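Local coordinates for mitomycin biosynthesis 6-O-methyltransferase (PDB 3GWZ), which transfers the methyl group of S-adenosyl-L-methionine to a hydroxyl on the quinone ring of mitomycin precursors, as a homodimeric O-methyltransferase of mitomycin biosynthesis, at residues 66-71 against 110-115; 72-77 against 87-92; 203-208 against 226-231; 207-212 against 270-275; 277-282 against 331-336. All coordinates share one frame; numbering follows the deposited sequence.

Contact 1 of 5, residues 66-71 against 110-115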
# COMPACT_ATOMS: atom_id res chain seq x y z
N LEU A 66 -7.86 4.50 3.21
CA LEU A 66 -7.92 5.95 3.07
C LEU A 66 -7.39 6.69 4.30
O LEU A 66 -7.29 7.91 4.30
CB LEU A 66 -9.36 6.39 2.77
CG LEU A 66 -9.93 5.96 1.42
CD1 LEU A 66 -11.42 6.24 1.34
CD2 LEU A 66 -9.18 6.64 0.28
N LEU A 67 -7.05 5.94 5.34
CA LEU A 67 -6.60 6.55 6.58
C LEU A 67 -5.13 6.32 6.86
O LEU A 67 -4.68 6.47 7.99
CB LEU A 67 -7.45 6.04 7.75
CG LEU A 67 -8.89 6.54 7.79
CD1 LEU A 67 -9.68 5.87 8.92
CD2 LEU A 67 -8.94 8.06 7.94
N GLN A 68 -4.36 5.96 5.82
CA GLN A 68 -2.95 5.62 6.03
C GLN A 68 -2.04 6.84 6.08
O GLN A 68 -0.86 6.73 6.43
CB GLN A 68 -2.45 4.65 4.95
CG GLN A 68 -3.34 3.44 4.72
CD GLN A 68 -2.78 2.53 3.64
OE1 GLN A 68 -1.86 1.75 3.89
NE2 GLN A 68 -3.35 2.62 2.44
N GLU A 69 -2.58 8.00 5.72
CA GLU A 69 -1.80 9.23 5.72
C GLU A 69 -2.43 10.28 6.62
O GLU A 69 -2.63 11.43 6.21
CB GLU A 69 -1.63 9.76 4.29
CG GLU A 69 -0.81 8.84 3.39
CD GLU A 69 -0.79 9.28 1.93
OE1 GLU A 69 -1.26 10.40 1.63
OE2 GLU A 69 -0.31 8.50 1.08
N GLY A 70 -2.75 9.88 7.85
CA GLY A 70 -3.34 10.79 8.82
C GLY A 70 -4.86 10.77 8.83
O GLY A 70 -5.47 10.12 7.99
N PRO A 71 -5.47 11.51 9.77
CA PRO A 71 -6.93 11.49 9.96
C PRO A 71 -7.64 12.15 8.79
O PRO A 71 -7.06 13.00 8.11
CB PRO A 71 -7.14 12.32 11.24
CG PRO A 71 -5.76 12.66 11.76
CD PRO A 71 -4.82 12.53 10.61
N PHE A 110 -11.62 11.27 11.81
CA PHE A 110 -11.43 9.90 12.24
C PHE A 110 -10.03 9.45 11.86
O PHE A 110 -9.46 9.96 10.90
CB PHE A 110 -12.49 8.99 11.60
CG PHE A 110 -13.87 9.26 12.10
CD1 PHE A 110 -14.38 8.53 13.16
CD2 PHE A 110 -14.64 10.26 11.54
CE1 PHE A 110 -15.67 8.78 13.64
CE2 PHE A 110 -15.91 10.51 12.00
CZ PHE A 110 -16.42 9.77 13.06
N ALA A 111 -9.48 8.49 12.60
CA ALA A 111 -8.10 8.04 12.37
C ALA A 111 -7.97 6.53 12.42
O ALA A 111 -8.79 5.84 13.03
CB ALA A 111 -7.16 8.66 13.40
N GLN A 112 -6.93 6.02 11.78
CA GLN A 112 -6.55 4.63 11.91
C GLN A 112 -6.21 4.33 13.36
O GLN A 112 -5.64 5.18 14.03
CB GLN A 112 -5.30 4.36 11.08
CG GLN A 112 -5.13 2.92 10.64
CD GLN A 112 -6.00 2.61 9.45
OE1 GLN A 112 -7.20 2.33 9.59
NE2 GLN A 112 -5.41 2.68 8.26
N ASN A 113 -6.56 3.14 13.83
CA ASN A 113 -6.00 2.63 15.08
C ASN A 113 -5.54 1.18 14.92
O ASN A 113 -5.56 0.65 13.81
CB ASN A 113 -6.95 2.79 16.27
CG ASN A 113 -8.21 1.94 16.16
OD1 ASN A 113 -8.39 1.15 15.22
ND2 ASN A 113 -9.10 2.10 17.14
N ALA A 114 -5.12 0.57 16.02
CA ALA A 114 -4.56 -0.79 16.00
C ALA A 114 -5.53 -1.79 15.39
O ALA A 114 -5.13 -2.66 14.61
CB ALA A 114 -4.19 -1.22 17.42
N LEU A 115 -6.80 -1.67 15.74
CA LEU A 115 -7.80 -2.60 15.21
C LEU A 115 -8.11 -2.33 13.75
O LEU A 115 -8.17 -3.27 12.95
CB LEU A 115 -9.08 -2.59 16.04
CG LEU A 115 -8.94 -3.10 17.48
CD1 LEU A 115 -10.32 -3.36 18.07
CD2 LEU A 115 -8.09 -4.37 17.54
O HOH W 1 -5.35 8.00 10.51

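Contact 2 of 5, residues 72-77 against 87-92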
# COMPACT_ATOMS: atom_id res chain seq x y z
N ARG A 72 -8.89 11.75 8.54
CA ARG A 72 -9.71 12.35 7.50
C ARG A 72 -11.12 12.54 8.04
O ARG A 72 -11.55 11.82 8.94
CB ARG A 72 -9.76 11.47 6.26
CG ARG A 72 -8.39 11.10 5.70
CD ARG A 72 -7.81 12.18 4.81
NE ARG A 72 -6.40 11.91 4.53
CZ ARG A 72 -5.56 12.75 3.92
NH1 ARG A 72 -5.99 13.93 3.50
NH2 ARG A 72 -4.30 12.39 3.74
N THR A 73 -11.84 13.50 7.48
CA THR A 73 -13.20 13.75 7.91
C THR A 73 -14.17 12.74 7.30
O THR A 73 -13.91 12.16 6.24
CB THR A 73 -13.66 15.17 7.50
OG1 THR A 73 -13.78 15.24 6.08
CG2 THR A 73 -12.68 16.23 8.00
N ALA A 74 -15.29 12.53 7.99
CA ALA A 74 -16.36 11.70 7.44
C ALA A 74 -16.78 12.24 6.07
O ALA A 74 -17.05 11.48 5.15
CB ALA A 74 -17.55 11.67 8.39
N THR A 75 -16.82 13.56 5.94
CA THR A 75 -17.13 14.19 4.66
C THR A 75 -16.19 13.70 3.56
O THR A 75 -16.64 13.24 2.51
CB THR A 75 -17.04 15.74 4.73
OG1 THR A 75 -17.95 16.22 5.72
CG2 THR A 75 -17.38 16.36 3.38
N ALA A 76 -14.89 13.80 3.82
CA ALA A 76 -13.88 13.44 2.83
C ALA A 76 -13.90 11.94 2.54
O ALA A 76 -13.79 11.52 1.38
CB ALA A 76 -12.50 13.87 3.30
N LEU A 77 -14.02 11.13 3.59
CA LEU A 77 -14.11 9.69 3.42
C LEU A 77 -15.35 9.30 2.61
O LEU A 77 -15.29 8.39 1.78
CB LEU A 77 -14.09 8.98 4.78
CG LEU A 77 -12.80 9.10 5.58
CD1 LEU A 77 -13.02 8.58 7.00
CD2 LEU A 77 -11.65 8.35 4.90
N THR A 87 -24.65 8.92 6.71
CA THR A 87 -24.68 7.49 7.08
C THR A 87 -23.28 6.93 7.36
O THR A 87 -23.09 6.14 8.28
CB THR A 87 -25.41 6.63 6.03
OG1 THR A 87 -26.68 7.22 5.73
CG2 THR A 87 -25.64 5.22 6.56
N LEU A 88 -22.29 7.35 6.57
CA LEU A 88 -20.92 6.93 6.83
C LEU A 88 -20.47 7.45 8.19
O LEU A 88 -19.77 6.76 8.93
CB LEU A 88 -19.98 7.44 5.73
CG LEU A 88 -18.55 6.90 5.85
CD1 LEU A 88 -18.57 5.37 5.85
CD2 LEU A 88 -17.66 7.43 4.73
N ARG A 89 -20.87 8.67 8.53
CA ARG A 89 -20.59 9.24 9.84
C ARG A 89 -21.19 8.40 10.98
O ARG A 89 -20.53 8.12 11.97
CB ARG A 89 -21.07 10.70 9.94
CG ARG A 89 -20.73 11.38 11.27
CD ARG A 89 -21.07 12.87 11.27
NE ARG A 89 -20.26 13.58 10.29
CZ ARG A 89 -20.74 14.10 9.16
NH1 ARG A 89 -22.04 14.01 8.90
NH2 ARG A 89 -19.93 14.72 8.32
N ARG A 90 -22.45 8.00 10.83
CA ARG A 90 -23.08 7.10 11.80
C ARG A 90 -22.27 5.80 11.90
O ARG A 90 -21.97 5.33 13.01
CB ARG A 90 -24.53 6.79 11.40
CG ARG A 90 -25.48 8.00 11.50
CD ARG A 90 -26.74 7.79 10.66
NE ARG A 90 -27.67 6.84 11.27
CZ ARG A 90 -28.90 6.62 10.84
NH1 ARG A 90 -29.36 7.27 9.77
NH2 ARG A 90 -29.69 5.74 11.46
N LEU A 91 -21.91 5.23 10.76
CA LEU A 91 -21.15 3.97 10.76
C LEU A 91 -19.81 4.12 11.46
O LEU A 91 -19.42 3.28 12.26
CB LEU A 91 -20.91 3.46 9.33
CG LEU A 91 -20.41 2.00 9.28
CD1 LEU A 91 -21.59 1.05 9.37
CD2 LEU A 91 -19.61 1.73 8.01
N LEU A 92 -19.09 5.19 11.13
CA LEU A 92 -17.78 5.42 11.73
C LEU A 92 -17.85 5.70 13.23
O LEU A 92 -17.00 5.24 13.99
CB LEU A 92 -17.05 6.55 10.99
CG LEU A 92 -16.60 6.20 9.56
CD1 LEU A 92 -16.06 7.41 8.82
CD2 LEU A 92 -15.56 5.09 9.58

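Contact 3 of 5, residues 203-208 against 226-231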
# COMPACT_ATOMS: atom_id res chain seq x y z
N ALA A 203 12.57 -37.64 0.81
CA ALA A 203 11.66 -37.72 -0.33
C ALA A 203 12.27 -37.11 -1.58
O ALA A 203 12.89 -36.05 -1.53
CB ALA A 203 10.33 -37.04 -0.01
N ALA A 204 12.09 -37.79 -2.71
CA ALA A 204 12.46 -37.23 -4.00
C ALA A 204 11.28 -36.52 -4.66
O ALA A 204 11.47 -35.52 -5.36
CB ALA A 204 13.02 -38.32 -4.91
N THR A 205 10.07 -37.03 -4.45
CA THR A 205 8.88 -36.45 -5.06
C THR A 205 7.77 -36.23 -4.06
O THR A 205 7.56 -37.04 -3.15
CB THR A 205 8.31 -37.36 -6.16
OG1 THR A 205 8.07 -38.66 -5.61
CG2 THR A 205 9.29 -37.46 -7.35
N ALA A 206 7.04 -35.14 -4.24
CA ALA A 206 5.89 -34.79 -3.39
C ALA A 206 4.70 -34.38 -4.26
O ALA A 206 4.87 -33.79 -5.33
CB ALA A 206 6.27 -33.67 -2.45
N VAL A 207 3.50 -34.70 -3.80
CA VAL A 207 2.30 -34.28 -4.50
C VAL A 207 1.35 -33.58 -3.52
O VAL A 207 1.01 -34.14 -2.48
CB VAL A 207 1.57 -35.47 -5.14
CG1 VAL A 207 0.22 -35.03 -5.68
CG2 VAL A 207 2.42 -36.11 -6.24
N ASP A 208 0.95 -32.35 -3.84
CA ASP A 208 -0.02 -31.65 -3.00
C ASP A 208 -1.40 -31.71 -3.62
O ASP A 208 -1.66 -31.10 -4.67
CB ASP A 208 0.37 -30.18 -2.75
CG ASP A 208 -0.42 -29.57 -1.59
OD1 ASP A 208 -1.27 -30.27 -1.01
OD2 ASP A 208 -0.19 -28.39 -1.25
N GLY A 226 16.35 -30.73 -2.90
CA GLY A 226 16.39 -31.89 -3.77
C GLY A 226 15.01 -32.38 -4.19
O GLY A 226 14.87 -33.23 -5.07
N LEU A 227 13.98 -31.82 -3.57
CA LEU A 227 12.61 -32.30 -3.78
C LEU A 227 12.00 -31.76 -5.07
O LEU A 227 12.27 -30.63 -5.47
CB LEU A 227 11.75 -31.89 -2.59
CG LEU A 227 10.33 -32.46 -2.52
CD1 LEU A 227 10.37 -33.97 -2.35
CD2 LEU A 227 9.58 -31.81 -1.36
N ARG A 228 11.17 -32.57 -5.73
CA ARG A 228 10.35 -32.05 -6.82
C ARG A 228 8.89 -32.34 -6.53
O ARG A 228 8.57 -33.29 -5.81
CB ARG A 228 10.78 -32.59 -8.18
CG ARG A 228 10.20 -33.93 -8.55
CD ARG A 228 10.49 -34.23 -10.02
NE ARG A 228 10.04 -35.56 -10.40
CZ ARG A 228 10.75 -36.67 -10.23
NH1 ARG A 228 11.96 -36.61 -9.69
NH2 ARG A 228 10.26 -37.85 -10.61
N GLY A 229 8.00 -31.54 -7.08
CA GLY A 229 6.60 -31.62 -6.68
C GLY A 229 5.60 -31.57 -7.81
O GLY A 229 5.94 -31.24 -8.95
N THR A 230 4.37 -31.93 -7.48
CA THR A 230 3.25 -31.78 -8.39
C THR A 230 2.11 -31.17 -7.60
O THR A 230 1.79 -31.64 -6.52
CB THR A 230 2.78 -33.13 -8.96
OG1 THR A 230 3.87 -33.77 -9.63
CG2 THR A 230 1.63 -32.93 -9.93
N LEU A 231 1.53 -30.11 -8.14
CA LEU A 231 0.36 -29.50 -7.51
C LEU A 231 -0.89 -29.83 -8.30
O LEU A 231 -1.01 -29.47 -9.47
CB LEU A 231 0.53 -27.99 -7.44
CG LEU A 231 -0.67 -27.41 -6.69
CD1 LEU A 231 -0.22 -26.59 -5.52
CD2 LEU A 231 -1.58 -26.66 -7.63
O HOH W 2 5.74 -34.92 -8.00

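Contact 4 of 5, residues 207-212 against 270-275. With SAH (S-adenosyl-L-homocysteine), chain G.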
# COMPACT_ATOMS: atom_id res chain seq x y z
N VAL A 207 3.50 -34.70 -3.80
CA VAL A 207 2.30 -34.28 -4.50
C VAL A 207 1.35 -33.58 -3.52
O VAL A 207 1.01 -34.14 -2.48
CB VAL A 207 1.57 -35.47 -5.14
CG1 VAL A 207 0.22 -35.03 -5.68
CG2 VAL A 207 2.42 -36.11 -6.24
N ASP A 208 0.95 -32.35 -3.84
CA ASP A 208 -0.02 -31.65 -3.00
C ASP A 208 -1.40 -31.71 -3.62
O ASP A 208 -1.66 -31.10 -4.67
CB ASP A 208 0.37 -30.18 -2.75
CG ASP A 208 -0.42 -29.57 -1.59
OD1 ASP A 208 -1.27 -30.27 -1.01
OD2 ASP A 208 -0.19 -28.39 -1.25
N ILE A 209 -2.28 -32.43 -2.95
CA ILE A 209 -3.61 -32.69 -3.46
C ILE A 209 -4.58 -31.59 -3.03
O ILE A 209 -4.81 -31.40 -1.84
CB ILE A 209 -4.13 -34.03 -2.91
CG1 ILE A 209 -3.12 -35.14 -3.22
CG2 ILE A 209 -5.50 -34.35 -3.50
CD1 ILE A 209 -3.24 -36.33 -2.29
N GLY A 210 -5.16 -30.88 -4.00
CA GLY A 210 -6.02 -29.74 -3.68
C GLY A 210 -5.21 -28.66 -2.99
O GLY A 210 -5.65 -28.08 -1.98
N GLY A 211 -4.03 -28.38 -3.54
CA GLY A 211 -3.05 -27.51 -2.89
C GLY A 211 -3.28 -26.01 -2.98
O GLY A 211 -2.38 -25.23 -2.64
N GLY A 212 -4.46 -25.59 -3.43
CA GLY A 212 -4.79 -24.16 -3.49
C GLY A 212 -3.86 -23.38 -4.40
O GLY A 212 -3.58 -23.80 -5.52
N ASP A 270 6.71 -40.12 -3.40
CA ASP A 270 7.20 -40.44 -2.06
C ASP A 270 6.31 -39.87 -0.95
O ASP A 270 6.07 -40.52 0.08
CB ASP A 270 8.62 -39.91 -1.88
CG ASP A 270 9.63 -40.63 -2.76
OD1 ASP A 270 9.42 -41.83 -3.03
OD2 ASP A 270 10.63 -40.00 -3.16
N VAL A 271 5.82 -38.65 -1.13
CA VAL A 271 4.98 -38.06 -0.10
C VAL A 271 3.79 -37.35 -0.73
O VAL A 271 3.93 -36.61 -1.71
CB VAL A 271 5.79 -37.11 0.83
CG1 VAL A 271 6.43 -35.99 0.02
CG2 VAL A 271 4.90 -36.54 1.94
N TYR A 272 2.60 -37.62 -0.19
CA TYR A 272 1.40 -36.92 -0.60
C TYR A 272 0.97 -35.98 0.52
O TYR A 272 1.08 -36.32 1.70
CB TYR A 272 0.28 -37.92 -0.91
CG TYR A 272 0.58 -38.75 -2.14
CD1 TYR A 272 0.10 -38.37 -3.38
CD2 TYR A 272 1.40 -39.88 -2.06
CE1 TYR A 272 0.39 -39.10 -4.52
CE2 TYR A 272 1.70 -40.62 -3.20
CZ TYR A 272 1.20 -40.23 -4.42
OH TYR A 272 1.49 -40.96 -5.55
N LEU A 273 0.51 -34.80 0.15
CA LEU A 273 0.07 -33.83 1.14
C LEU A 273 -1.36 -33.43 0.83
O LEU A 273 -1.72 -33.29 -0.34
CB LEU A 273 0.97 -32.59 1.14
CG LEU A 273 2.43 -32.78 1.56
CD1 LEU A 273 3.23 -33.35 0.41
CD2 LEU A 273 3.03 -31.46 1.99
N ILE A 274 -2.17 -33.28 1.86
CA ILE A 274 -3.57 -32.87 1.69
C ILE A 274 -3.97 -32.01 2.89
O ILE A 274 -4.20 -32.50 3.98
CB ILE A 274 -4.50 -34.09 1.47
CG1 ILE A 274 -5.92 -33.65 1.09
CG2 ILE A 274 -4.52 -35.02 2.70
CD1 ILE A 274 -6.75 -34.79 0.46
N LYS A 275 -4.01 -30.70 2.67
CA LYS A 275 -4.16 -29.74 3.77
C LYS A 275 -5.46 -28.97 3.62
O LYS A 275 -5.69 -28.37 2.57
CB LYS A 275 -2.97 -28.76 3.76
CG LYS A 275 -3.07 -27.65 4.79
CD LYS A 275 -1.74 -26.93 5.01
CE LYS A 275 -1.42 -25.91 3.92
NZ LYS A 275 -2.30 -24.70 3.97
N SAH G . -4.68 -26.96 0.31
CA SAH G . -4.98 -25.49 0.16
CB SAH G . -6.45 -25.19 -0.19
CG SAH G . -7.51 -25.69 0.81
SD SAH G . -9.15 -25.15 0.36
C SAH G . -4.61 -24.78 1.43
O SAH G . -4.48 -23.55 1.43
OXT SAH G . -4.42 -25.40 2.48
C5' SAH G . -9.73 -26.62 -0.47
C4' SAH G . -9.30 -26.72 -1.94
O4' SAH G . -9.84 -27.89 -2.61
C3' SAH G . -9.67 -25.54 -2.84
O3' SAH G . -8.47 -24.88 -3.27
C2' SAH G . -10.39 -26.14 -4.06
O2' SAH G . -9.97 -25.59 -5.31
C1' SAH G . -9.93 -27.59 -4.02
N9 SAH G . -10.88 -28.55 -4.61
C8 SAH G . -12.20 -28.66 -4.34
N7 SAH G . -12.75 -29.68 -5.04
C5 SAH G . -11.76 -30.25 -5.76
C6 SAH G . -11.64 -31.38 -6.70
N6 SAH G . -12.75 -32.10 -7.00
N1 SAH G . -10.42 -31.65 -7.25
C2 SAH G . -9.34 -30.92 -6.94
N3 SAH G . -9.37 -29.87 -6.08
C4 SAH G . -10.53 -29.50 -5.48
O HOH W 3 -3.68 -29.73 0.10

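Contact 5 of 5, residues 277-282 against 331-336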
# COMPACT_ATOMS: atom_id res chain seq x y z
N VAL A 277 -8.39 -29.94 3.12
CA VAL A 277 -9.24 -30.43 2.05
C VAL A 277 -10.28 -31.39 2.63
O VAL A 277 -11.47 -31.21 2.41
CB VAL A 277 -8.42 -31.11 0.92
CG1 VAL A 277 -9.34 -31.97 0.02
CG2 VAL A 277 -7.70 -30.06 0.09
N LEU A 278 -9.82 -32.39 3.38
CA LEU A 278 -10.74 -33.43 3.83
C LEU A 278 -11.85 -32.86 4.70
O LEU A 278 -12.96 -33.40 4.71
CB LEU A 278 -10.00 -34.55 4.55
CG LEU A 278 -9.00 -35.28 3.66
CD1 LEU A 278 -8.32 -36.40 4.43
CD2 LEU A 278 -9.70 -35.83 2.41
N HIS A 279 -11.58 -31.78 5.43
CA HIS A 279 -12.62 -31.22 6.28
C HIS A 279 -13.75 -30.53 5.51
O HIS A 279 -14.77 -30.14 6.09
CB HIS A 279 -12.03 -30.34 7.40
CG HIS A 279 -11.48 -29.03 6.94
ND1 HIS A 279 -11.00 -28.08 7.81
CD2 HIS A 279 -11.35 -28.50 5.70
CE1 HIS A 279 -10.58 -27.03 7.14
NE2 HIS A 279 -10.79 -27.25 5.85
N ASP A 280 -13.59 -30.40 4.19
CA ASP A 280 -14.66 -29.90 3.33
C ASP A 280 -15.69 -30.97 3.00
O ASP A 280 -16.76 -30.65 2.49
CB ASP A 280 -14.11 -29.39 2.00
CG ASP A 280 -13.18 -28.22 2.17
OD1 ASP A 280 -13.26 -27.53 3.21
OD2 ASP A 280 -12.37 -27.99 1.26
N TRP A 281 -15.36 -32.24 3.27
CA TRP A 281 -16.13 -33.37 2.71
C TRP A 281 -16.75 -34.29 3.76
O TRP A 281 -16.20 -34.47 4.85
CB TRP A 281 -15.23 -34.18 1.76
CG TRP A 281 -14.66 -33.32 0.65
CD1 TRP A 281 -13.40 -32.77 0.59
CD2 TRP A 281 -15.35 -32.89 -0.53
NE1 TRP A 281 -13.27 -32.03 -0.57
CE2 TRP A 281 -14.45 -32.09 -1.27
CE3 TRP A 281 -16.64 -33.10 -1.03
CZ2 TRP A 281 -14.80 -31.50 -2.48
CZ3 TRP A 281 -16.98 -32.53 -2.24
CH2 TRP A 281 -16.07 -31.73 -2.95
N ASP A 282 -17.90 -34.88 3.43
CA ASP A 282 -18.51 -35.86 4.34
C ASP A 282 -17.75 -37.18 4.31
O ASP A 282 -16.81 -37.35 3.53
CB ASP A 282 -20.02 -36.06 4.06
CG ASP A 282 -20.31 -36.71 2.71
OD1 ASP A 282 -19.42 -37.37 2.13
OD2 ASP A 282 -21.44 -36.54 2.21
N GLY A 331 -19.11 -29.36 5.27
CA GLY A 331 -17.98 -30.03 5.90
C GLY A 331 -18.06 -30.06 7.41
O GLY A 331 -19.07 -29.70 8.00
N ALA A 332 -16.97 -30.48 8.04
CA ALA A 332 -16.90 -30.65 9.48
C ALA A 332 -15.47 -30.96 9.87
O ALA A 332 -14.76 -31.65 9.13
CB ALA A 332 -17.81 -31.78 9.94
N GLU A 333 -15.04 -30.46 11.02
CA GLU A 333 -13.75 -30.84 11.58
C GLU A 333 -13.91 -32.19 12.24
O GLU A 333 -15.00 -32.55 12.68
CB GLU A 333 -13.27 -29.81 12.61
CG GLU A 333 -13.26 -28.36 12.11
CD GLU A 333 -12.14 -28.07 11.11
OE1 GLU A 333 -11.58 -29.02 10.52
OE2 GLU A 333 -11.83 -26.87 10.90
N ARG A 334 -12.81 -32.94 12.30
CA ARG A 334 -12.82 -34.28 12.86
C ARG A 334 -11.73 -34.44 13.92
O ARG A 334 -10.74 -33.70 13.93
CB ARG A 334 -12.60 -35.31 11.75
CG ARG A 334 -13.82 -35.56 10.85
CD ARG A 334 -13.42 -36.41 9.65
NE ARG A 334 -14.52 -36.65 8.73
CZ ARG A 334 -14.73 -35.98 7.61
NH1 ARG A 334 -13.88 -35.01 7.24
NH2 ARG A 334 -15.77 -36.28 6.84
N SER A 335 -11.93 -35.41 14.82
CA SER A 335 -10.89 -35.82 15.76
C SER A 335 -9.95 -36.79 15.06
O SER A 335 -10.27 -37.29 13.98
CB SER A 335 -11.51 -36.52 16.97
OG SER A 335 -11.97 -37.81 16.62
N GLU A 336 -8.79 -37.06 15.65
CA GLU A 336 -7.88 -38.02 15.05
C GLU A 336 -8.52 -39.41 14.93
O GLU A 336 -8.31 -40.09 13.94
CB GLU A 336 -6.56 -38.10 15.83
CG GLU A 336 -5.51 -38.99 15.17
CD GLU A 336 -4.18 -38.98 15.91
OE1 GLU A 336 -3.73 -37.90 16.35
OE2 GLU A 336 -3.56 -40.06 16.02

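Contact 1 of 5, residues 66-71 against 110-115
L67 packs against the backbone of residues 110-112. Its two methyls do the touching: L67 CD2 lies 3.6 Å from F110 O, and L67 CD1 lies 4.0 Å from A111 C. P71 adds a second patch. Its CB packs on A111 CB at 4.2 Å, and P71 CA comes within 3.1 Å of F110 O.

The polar link is a water. It donates to L67 O at 3.0 Å and accepts from Q112 N at 2.8 Å. The loop and the end of strand 109-111 are thus bridged without a direct bond.

The side chains of Q68 and Q112 run side by side and point the same way; their amide planes are 57° apart. Q112 NE2 is 4.2 Å from Q68 CG. The Q112 chain bends at chi2 (79°), which brings its amide against L67 CB. The amide ends bond outside the segments: Q112 to S116 and P64 O, Q68 to E65 O.

The contact ties the loop after helix 32-61 to the small antiparallel sheet of the dimerisation domain. Its chemistry is aliphatic packing on strand backbone, with one water joining L67 O to Q112 N.

Contact 2 of 5, residues 72-77 against 87-92
A74 and L77 of helix 74-81 face L88, R89 and L92 of helix 85-97. R89 covers A74. Its CG is anti to the backbone N (chi1 -177°), and the chain stays extended until it bends at chi3 (-64°). That bend brings R89 NE to 3.8 Å from A74 CB, which lies obliquely to the guanidinium, neither over its face nor at its edge. T75 runs alongside R89, pointing the same way. Its OG1 lies at the guanidinium edge, in the plane, 3.6 Å from R89 NH2. Both polar ends also meet E85: R89 NH2 forms salt bridges with E85 and D108, and T75 OG1 is hydrogen-bonded to E85.

Next to this polar group the leucines pack. L88 sends CD2 to L77, 3.9 Å from L77 CB. L77 and L92 have nearly the same rotamer, and each carries CG beside its own backbone N. Their side chains cross at an angle and meet through the CD1 methyls, 3.7 Å apart.

Helix 74-81 starts at T73, the N-cap. T73 OG1 accepts from A76 N at 2.9 Å.

On another side of helix 85-97, R90 forms a salt bridge with D322 of the second subunit. This pair of helices belongs to the dimerisation domain. The contact is a leucine core edged by an arginine, whose charge is probably balanced by the two acids.

Contact 3 of 5, residues 203-208 against 226-231
T205 and R228 are paired in the first beta-alpha-beta unit of the methyltransferase sheet, where strands 205-209 and 228-233 run parallel and helix 215-223 connects them. The short strand axes are 4.6 Å apart and cross at -19°.

The R228 side chain can be followed outward. CB lies 4.1 Å from A204 O. CG sits between the backbone N and the carbonyl carbon (chi1 85°) and meets both A204 O and T205 CG2. The extended chain runs beside T205. NE, CZ, NH1 and NH2 all lie near T205 CG2, which sits over the centre of one guanidinium face, 3.3 Å from R228 CZ. T205 OG1 turns to another partner, D270 N.

The backbone ladder has four bonds. R228 N donates to A204 O, A206 N to R228 O, T230 N to A206 O, and D208 N to T230 O. The last is 2.9 Å long.

On the face of A206, L227 CD2 packs 4.0 Å from A206 CB. On the V207 side, V207 and T230 lie side by side. A water donates to A206 O at 3.0 Å and is also hydrogen-bonded to T230 OG1 at 2.7 Å.

Contact 4 of 5, residues 207-212 against 270-275
Y272 and V207 lie side by side on one face of the sheet and point the same way. The ring is oblique to V207, with Y272 CD1 3.7 Å from V207 CB. I209 crosses Y272 at an angle, and its CD1 approaches the same ring atom. Further along, I209 CG2 meets I274 CD1 at 4.2 Å. The tyrosine hydroxyl bonds to P266 O and A269 N.

Three parallel-strand bonds hold this register: V207 N to V271 O, L273 N to V207 O, and I209 N to L273 O (2.8 Å). Where the two strands end, a water accepts from K275 N at 2.8 Å. D208 OD1 and I209 O are also within its hydrogen-bonding distance and may compete for its protons.

K275 is bent at chi3 and chi4, and NZ reaches SAH OXT at 2.7 Å. E190 and S187 also hold NZ. The SAH amino nitrogen is gripped by G210 O (2.7 Å) and K275 O (2.8 Å). G211 and G212 line its CA. This is the glycine-rich loop after the first strand of a class I methyltransferase, with its cofactor site.

Contact 5 of 5, residues 277-282 against 331-336
W281 O is gripped by R334, with NH2 at 2.7 Å and a weak bond from NH1. R334 NH1 also donates to L278 O at 3.1 Å. W281 N reaches that same oxygen from the opposite face of its carbonyl plane. Both carbonyls lie at the edge of the guanidinium, near its plane, and D283 adds a salt bridge to NH2. The R334 chain is extended from CG to NE, which carries its charge back to the 278-282 turn.

H279 and E333 lie side by side. H279 ND1 donates to E333 OE1 at 2.9 Å. The carboxylate is met on its syn side, 34° out of its plane, while OE1 lies in the ring plane. The two planes are 54° apart. N308, which binds substrate, bonds to E333 OE2.

A332 N donates to H279 O at 3.0 Å. G331 CA makes a CA-H...O contact with the same oxygen, at 3.2 Å. H279 is the inferred proton acceptor, and its pairing with a glutamate fits the active site of the COMT-like O-methyltransferases.

Overall arrangement
Contacts 1 and 2 form one unit in the dimerisation domain. Their centres are 12 Å apart, F110 N is probably hydrogen-bonded to R72 O, and their strands are neighbours in one small sheet. Contacts 3 and 4 share strand 205-209, with centres 9 Å apart, and place three adjacent parallel strands of the catalytic domain. Contact 4 carries the cofactor loop. Contact 5 lies 16 Å from it between centres, and V277 packs on G210 O. D280 and W281 of contact 5 also touch SAH. Contacts 1 and 5 have centres 40 Å apart in the same chain, and contacts 2 and 5 have centres 43 Å apart. Across the dimer, however, R90 of contact 2 is hydrogen-bonded to G331 O of the second subunit, beside its active site.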